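Long-range contact in mannosylglycerate hydrolase MGH1-like glycoside hydrolase domain-containing protein (Thermus thermophilus HB8, PDB 4WVA), which hydrolyses mannosylglycerate, a solute made under osmotic stress, to mannose and glycerate, and probably also splits glucosylglycerate: residues F344-I356 / L385-L398. Sequence-based numbering, arbitrary orientation.
Sequences FEPGRYWRGPVWI and LMEREGFREYYDPL
Val354 and Tyr395 join the two segments as a single antiparallel bridge, a hydrogen-bonded pair. Val354 N reaches Tyr395 O at 2.8 Å, and Tyr395 N returns a more bent bond to Val354 O at 3.0 Å. One water extends this link, accepting from Ile356 N and donating to Glu393 O.

The aromatic contacts lie beside the bridge. CB of Tyr394 sits over one face of the Trp355 indole, 3.8 Å from the centroid of the five-membered ring, a CH-pi contact. The carbonyl O of Glu393 lies over the rim of the same face, and Trp350 covers the opposite face. The indole is further held by Trp355 NE1, which donates to Tyr349 O at 2.9 Å from above the carbonyl plane. A chi1 of 37° puts CG of Tyr394 between its backbone N and carbonyl carbon; CA of Tyr349 covers one face of the ring and Pro353 CB touches Tyr394 CD2.

Apolar contacts fill the other side. Val354 CG1 meets Leu385 CD1, and Val354 CG2 meets Pro397 CB at 3.8 Å. Pro397 CG touches the edge of the Phe344 ring. Ile356 CG2 meets Met386 CE, and Ile356 CD1 meets Tyr395 CE1. The Tyr395 hydroxyl donates to Gly390 O and accepts from Arg392 N.

At the polar end, Glu393 extends beside Trp355, with Glu393 CG 3.6 Å from Trp355 CZ3. Glu393 OE2 lies at the edge of the Tyr349 ring, 3.5 Å from Tyr349 CE1, with the carboxylate nearly perpendicular to the ring (82°). Hydrogen bonds lead outward from Glu393 OE2 to Tyr28 OH, from Tyr394 OH to Glu197 O and from Tyr349 OH to Asp165, the probable proton donor. Tyr349 OH and Trp350 NE1 also hydrogen-bond to a bound Tris, probably from the crystallisation liquor. The contact thus probably forms part of the active-site pocket of the GH63 (alpha/alpha)6-barrel, bringing Glu393, the likely proton acceptor, next to the likely substrate-binding Tyr349.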
# COMPACT_ATOMS: atom_id res chain seq x y z
N PHE A 344 -22.75 -21.64 -13.97
CA PHE A 344 -23.59 -21.54 -12.78
C PHE A 344 -24.56 -22.72 -12.64
O PHE A 344 -25.32 -23.03 -13.57
CB PHE A 344 -24.35 -20.22 -12.81
CG PHE A 344 -25.25 -19.99 -11.63
CD1 PHE A 344 -24.72 -19.74 -10.37
CD2 PHE A 344 -26.62 -19.95 -11.78
CE1 PHE A 344 -25.54 -19.50 -9.29
CE2 PHE A 344 -27.46 -19.72 -10.71
CZ PHE A 344 -26.92 -19.48 -9.45
N GLU A 345 -24.47 -23.40 -11.50
CA GLU A 345 -25.33 -24.52 -11.16
C GLU A 345 -25.76 -24.27 -9.72
O GLU A 345 -24.95 -24.46 -8.81
CB GLU A 345 -24.59 -25.86 -11.26
CG GLU A 345 -24.13 -26.29 -12.65
CD GLU A 345 -23.44 -27.64 -12.64
OE1 GLU A 345 -24.13 -28.67 -12.51
OE2 GLU A 345 -22.19 -27.68 -12.73
N PRO A 346 -27.01 -23.83 -9.50
CA PRO A 346 -27.36 -23.33 -8.17
C PRO A 346 -27.38 -24.34 -7.03
O PRO A 346 -27.44 -23.92 -5.87
CB PRO A 346 -28.77 -22.74 -8.36
CG PRO A 346 -29.30 -23.44 -9.56
CD PRO A 346 -28.14 -23.69 -10.45
N GLY A 347 -27.32 -25.64 -7.33
CA GLY A 347 -27.26 -26.66 -6.31
C GLY A 347 -25.93 -27.39 -6.16
O GLY A 347 -25.77 -28.14 -5.18
N ARG A 348 -24.99 -27.20 -7.09
CA ARG A 348 -23.83 -28.10 -7.15
C ARG A 348 -22.57 -27.53 -6.51
O ARG A 348 -21.66 -27.08 -7.22
CB ARG A 348 -23.53 -28.59 -8.58
CG ARG A 348 -22.66 -29.84 -8.57
CD ARG A 348 -22.23 -30.29 -9.95
NE ARG A 348 -23.35 -30.76 -10.75
CZ ARG A 348 -23.84 -32.01 -10.72
NH1 ARG A 348 -23.34 -32.95 -9.92
NH2 ARG A 348 -24.85 -32.31 -11.51
N TYR A 349 -22.55 -27.55 -5.18
CA TYR A 349 -21.32 -27.46 -4.39
C TYR A 349 -20.69 -26.07 -4.55
O TYR A 349 -21.26 -25.10 -4.05
CB TYR A 349 -20.38 -28.63 -4.75
CG TYR A 349 -19.39 -29.10 -3.71
CD1 TYR A 349 -19.66 -29.04 -2.35
CD2 TYR A 349 -18.21 -29.71 -4.09
CE1 TYR A 349 -18.75 -29.52 -1.41
CE2 TYR A 349 -17.31 -30.20 -3.17
CZ TYR A 349 -17.58 -30.09 -1.82
OH TYR A 349 -16.67 -30.59 -0.90
N TRP A 350 -19.54 -25.96 -5.22
CA TRP A 350 -18.88 -24.65 -5.42
C TRP A 350 -19.14 -23.98 -6.77
O TRP A 350 -18.43 -23.06 -7.15
CB TRP A 350 -17.38 -24.82 -5.16
CG TRP A 350 -17.06 -25.08 -3.74
CD1 TRP A 350 -16.85 -26.27 -3.15
CD2 TRP A 350 -16.90 -24.09 -2.71
NE1 TRP A 350 -16.58 -26.12 -1.82
CE2 TRP A 350 -16.60 -24.78 -1.52
CE3 TRP A 350 -16.98 -22.70 -2.68
CZ2 TRP A 350 -16.39 -24.13 -0.31
CZ3 TRP A 350 -16.79 -22.05 -1.47
CH2 TRP A 350 -16.48 -22.76 -0.31
N ARG A 351 -20.20 -24.40 -7.47
CA ARG A 351 -20.51 -23.87 -8.78
C ARG A 351 -21.73 -22.95 -8.77
O ARG A 351 -22.37 -22.75 -9.79
CB ARG A 351 -20.70 -25.04 -9.76
CG ARG A 351 -19.50 -25.97 -9.75
CD ARG A 351 -19.63 -27.10 -10.75
NE ARG A 351 -19.51 -26.67 -12.13
CZ ARG A 351 -18.36 -26.59 -12.82
NH1 ARG A 351 -17.19 -26.84 -12.25
NH2 ARG A 351 -18.41 -26.24 -14.11
N GLY A 352 -22.05 -22.35 -7.61
CA GLY A 352 -23.23 -21.48 -7.51
C GLY A 352 -23.80 -21.30 -6.11
O GLY A 352 -24.18 -20.18 -5.74
N PRO A 353 -23.89 -22.38 -5.33
CA PRO A 353 -24.44 -22.25 -3.98
C PRO A 353 -23.73 -21.23 -3.07
O PRO A 353 -22.56 -20.92 -3.26
CB PRO A 353 -24.29 -23.65 -3.42
CG PRO A 353 -24.45 -24.52 -4.60
CD PRO A 353 -23.68 -23.81 -5.68
N VAL A 354 -24.49 -20.73 -2.10
CA VAL A 354 -24.04 -19.81 -1.05
C VAL A 354 -23.40 -20.61 0.08
O VAL A 354 -23.93 -21.63 0.54
CB VAL A 354 -25.22 -18.98 -0.48
CG1 VAL A 354 -24.79 -18.13 0.71
CG2 VAL A 354 -25.84 -18.07 -1.55
N TRP A 355 -22.26 -20.13 0.54
CA TRP A 355 -21.51 -20.75 1.62
C TRP A 355 -21.33 -19.76 2.76
O TRP A 355 -20.96 -18.61 2.57
CB TRP A 355 -20.13 -21.19 1.14
CG TRP A 355 -20.15 -22.34 0.17
CD1 TRP A 355 -20.52 -22.33 -1.14
CD2 TRP A 355 -19.75 -23.68 0.46
NE1 TRP A 355 -20.39 -23.59 -1.69
CE2 TRP A 355 -19.91 -24.43 -0.73
CE3 TRP A 355 -19.27 -24.31 1.61
CZ2 TRP A 355 -19.58 -25.78 -0.80
CZ3 TRP A 355 -18.97 -25.65 1.55
CH2 TRP A 355 -19.12 -26.37 0.35
N ILE A 356 -21.55 -20.24 3.97
CA ILE A 356 -21.54 -19.34 5.11
C ILE A 356 -20.14 -18.81 5.43
O ILE A 356 -20.00 -17.64 5.81
CB ILE A 356 -22.16 -20.02 6.35
CG1 ILE A 356 -23.58 -20.52 6.05
CG2 ILE A 356 -22.20 -19.09 7.54
CD1 ILE A 356 -24.59 -19.49 5.60
N LEU A 385 -30.79 -17.77 5.84
CA LEU A 385 -30.66 -19.12 5.28
C LEU A 385 -30.62 -20.18 6.39
O LEU A 385 -31.30 -21.22 6.32
CB LEU A 385 -29.39 -19.19 4.44
CG LEU A 385 -29.45 -18.47 3.08
CD1 LEU A 385 -28.06 -18.40 2.44
CD2 LEU A 385 -30.42 -19.17 2.16
N MET A 386 -29.84 -19.90 7.43
CA MET A 386 -29.69 -20.85 8.54
C MET A 386 -30.95 -20.92 9.40
O MET A 386 -31.31 -22.00 9.88
CB MET A 386 -28.45 -20.50 9.36
CG MET A 386 -27.18 -20.69 8.53
SD MET A 386 -25.65 -20.59 9.45
CE MET A 386 -25.43 -18.83 9.64
N GLU A 387 -31.63 -19.79 9.58
CA GLU A 387 -32.90 -19.78 10.32
C GLU A 387 -33.95 -20.65 9.63
O GLU A 387 -34.68 -21.37 10.30
CB GLU A 387 -33.46 -18.38 10.41
CG GLU A 387 -32.82 -17.53 11.45
CD GLU A 387 -33.11 -16.07 11.21
OE1 GLU A 387 -33.86 -15.71 10.26
OE2 GLU A 387 -32.57 -15.25 11.95
N ARG A 388 -34.04 -20.57 8.32
CA ARG A 388 -35.10 -21.26 7.58
C ARG A 388 -34.77 -22.71 7.26
O ARG A 388 -35.65 -23.56 7.27
CB ARG A 388 -35.45 -20.54 6.28
CG ARG A 388 -36.70 -21.10 5.61
CD ARG A 388 -37.06 -20.35 4.33
NE ARG A 388 -37.41 -18.94 4.57
CZ ARG A 388 -38.58 -18.50 5.06
NH1 ARG A 388 -39.55 -19.35 5.41
NH2 ARG A 388 -38.78 -17.20 5.22
N GLU A 389 -33.49 -23.00 6.99
CA GLU A 389 -33.11 -24.31 6.48
C GLU A 389 -32.17 -25.08 7.41
O GLU A 389 -31.75 -26.19 7.07
CB GLU A 389 -32.49 -24.16 5.09
CG GLU A 389 -33.51 -23.80 4.02
CD GLU A 389 -34.32 -25.00 3.58
OE1 GLU A 389 -33.74 -26.03 3.20
OE2 GLU A 389 -35.57 -24.91 3.59
N GLY A 390 -31.86 -24.51 8.56
CA GLY A 390 -30.91 -25.11 9.47
C GLY A 390 -29.49 -24.98 8.96
O GLY A 390 -29.21 -24.17 8.07
N PHE A 391 -28.60 -25.75 9.57
CA PHE A 391 -27.16 -25.62 9.37
C PHE A 391 -26.71 -26.62 8.33
O PHE A 391 -26.48 -27.79 8.63
CB PHE A 391 -26.45 -25.80 10.70
CG PHE A 391 -26.91 -24.80 11.73
CD1 PHE A 391 -26.56 -23.46 11.61
CD2 PHE A 391 -27.74 -25.17 12.78
CE1 PHE A 391 -27.00 -22.52 12.53
CE2 PHE A 391 -28.18 -24.24 13.71
CZ PHE A 391 -27.81 -22.92 13.59
N ARG A 392 -26.60 -26.13 7.11
CA ARG A 392 -26.28 -26.94 5.95
C ARG A 392 -24.96 -26.46 5.37
O ARG A 392 -24.49 -25.35 5.67
CB ARG A 392 -27.37 -26.80 4.88
CG ARG A 392 -28.74 -27.29 5.34
CD ARG A 392 -28.78 -28.78 5.65
NE ARG A 392 -28.40 -29.62 4.51
CZ ARG A 392 -29.22 -30.03 3.55
NH1 ARG A 392 -30.50 -29.68 3.56
NH2 ARG A 392 -28.76 -30.78 2.55
N GLU A 393 -24.38 -27.31 4.54
CA GLU A 393 -23.08 -27.01 3.94
C GLU A 393 -23.17 -25.81 2.97
O GLU A 393 -22.26 -24.97 2.94
CB GLU A 393 -22.51 -28.26 3.27
CG GLU A 393 -21.02 -28.23 3.01
CD GLU A 393 -20.49 -29.53 2.41
OE1 GLU A 393 -21.28 -30.50 2.30
OE2 GLU A 393 -19.28 -29.60 2.07
N TYR A 394 -24.23 -25.74 2.17
CA TYR A 394 -24.42 -24.63 1.24
C TYR A 394 -25.90 -24.52 0.91
O TYR A 394 -26.69 -25.37 1.34
CB TYR A 394 -23.56 -24.78 -0.03
CG TYR A 394 -23.43 -26.20 -0.54
CD1 TYR A 394 -22.51 -27.06 0.03
CD2 TYR A 394 -24.22 -26.67 -1.57
CE1 TYR A 394 -22.40 -28.36 -0.39
CE2 TYR A 394 -24.10 -27.98 -2.01
CZ TYR A 394 -23.18 -28.82 -1.41
OH TYR A 394 -23.02 -30.13 -1.81
N TYR A 395 -26.24 -23.46 0.20
CA TYR A 395 -27.63 -23.11 -0.03
C TYR A 395 -27.83 -22.66 -1.46
O TYR A 395 -26.98 -21.97 -2.02
CB TYR A 395 -28.09 -22.00 0.92
CG TYR A 395 -27.91 -22.36 2.38
CD1 TYR A 395 -26.68 -22.18 3.01
CD2 TYR A 395 -28.95 -22.90 3.13
CE1 TYR A 395 -26.49 -22.51 4.33
CE2 TYR A 395 -28.76 -23.24 4.46
CZ TYR A 395 -27.53 -23.05 5.05
OH TYR A 395 -27.32 -23.38 6.37
N ASP A 396 -28.96 -23.03 -2.04
CA ASP A 396 -29.34 -22.56 -3.37
C ASP A 396 -29.53 -21.04 -3.30
O ASP A 396 -30.28 -20.55 -2.45
CB ASP A 396 -30.62 -23.29 -3.81
CG ASP A 396 -31.06 -22.93 -5.22
OD1 ASP A 396 -31.20 -21.74 -5.53
OD2 ASP A 396 -31.31 -23.86 -6.01
N PRO A 397 -28.83 -20.27 -4.16
CA PRO A 397 -28.94 -18.81 -4.03
C PRO A 397 -30.25 -18.23 -4.56
O PRO A 397 -30.58 -17.09 -4.27
CB PRO A 397 -27.77 -18.28 -4.86
CG PRO A 397 -27.34 -19.39 -5.71
CD PRO A 397 -27.89 -20.68 -5.21
N LEU A 398 -30.99 -19.04 -5.31
CA LEU A 398 -32.23 -18.57 -5.94
C LEU A 398 -33.41 -18.83 -5.03
O LEU A 398 -34.28 -17.98 -4.88
CB LEU A 398 -32.43 -19.28 -7.29
CG LEU A 398 -31.24 -19.17 -8.25
CD1 LEU A 398 -31.60 -19.82 -9.58
CD2 LEU A 398 -30.80 -17.72 -8.45
O HOH W 1 -21.58 -23.09 4.70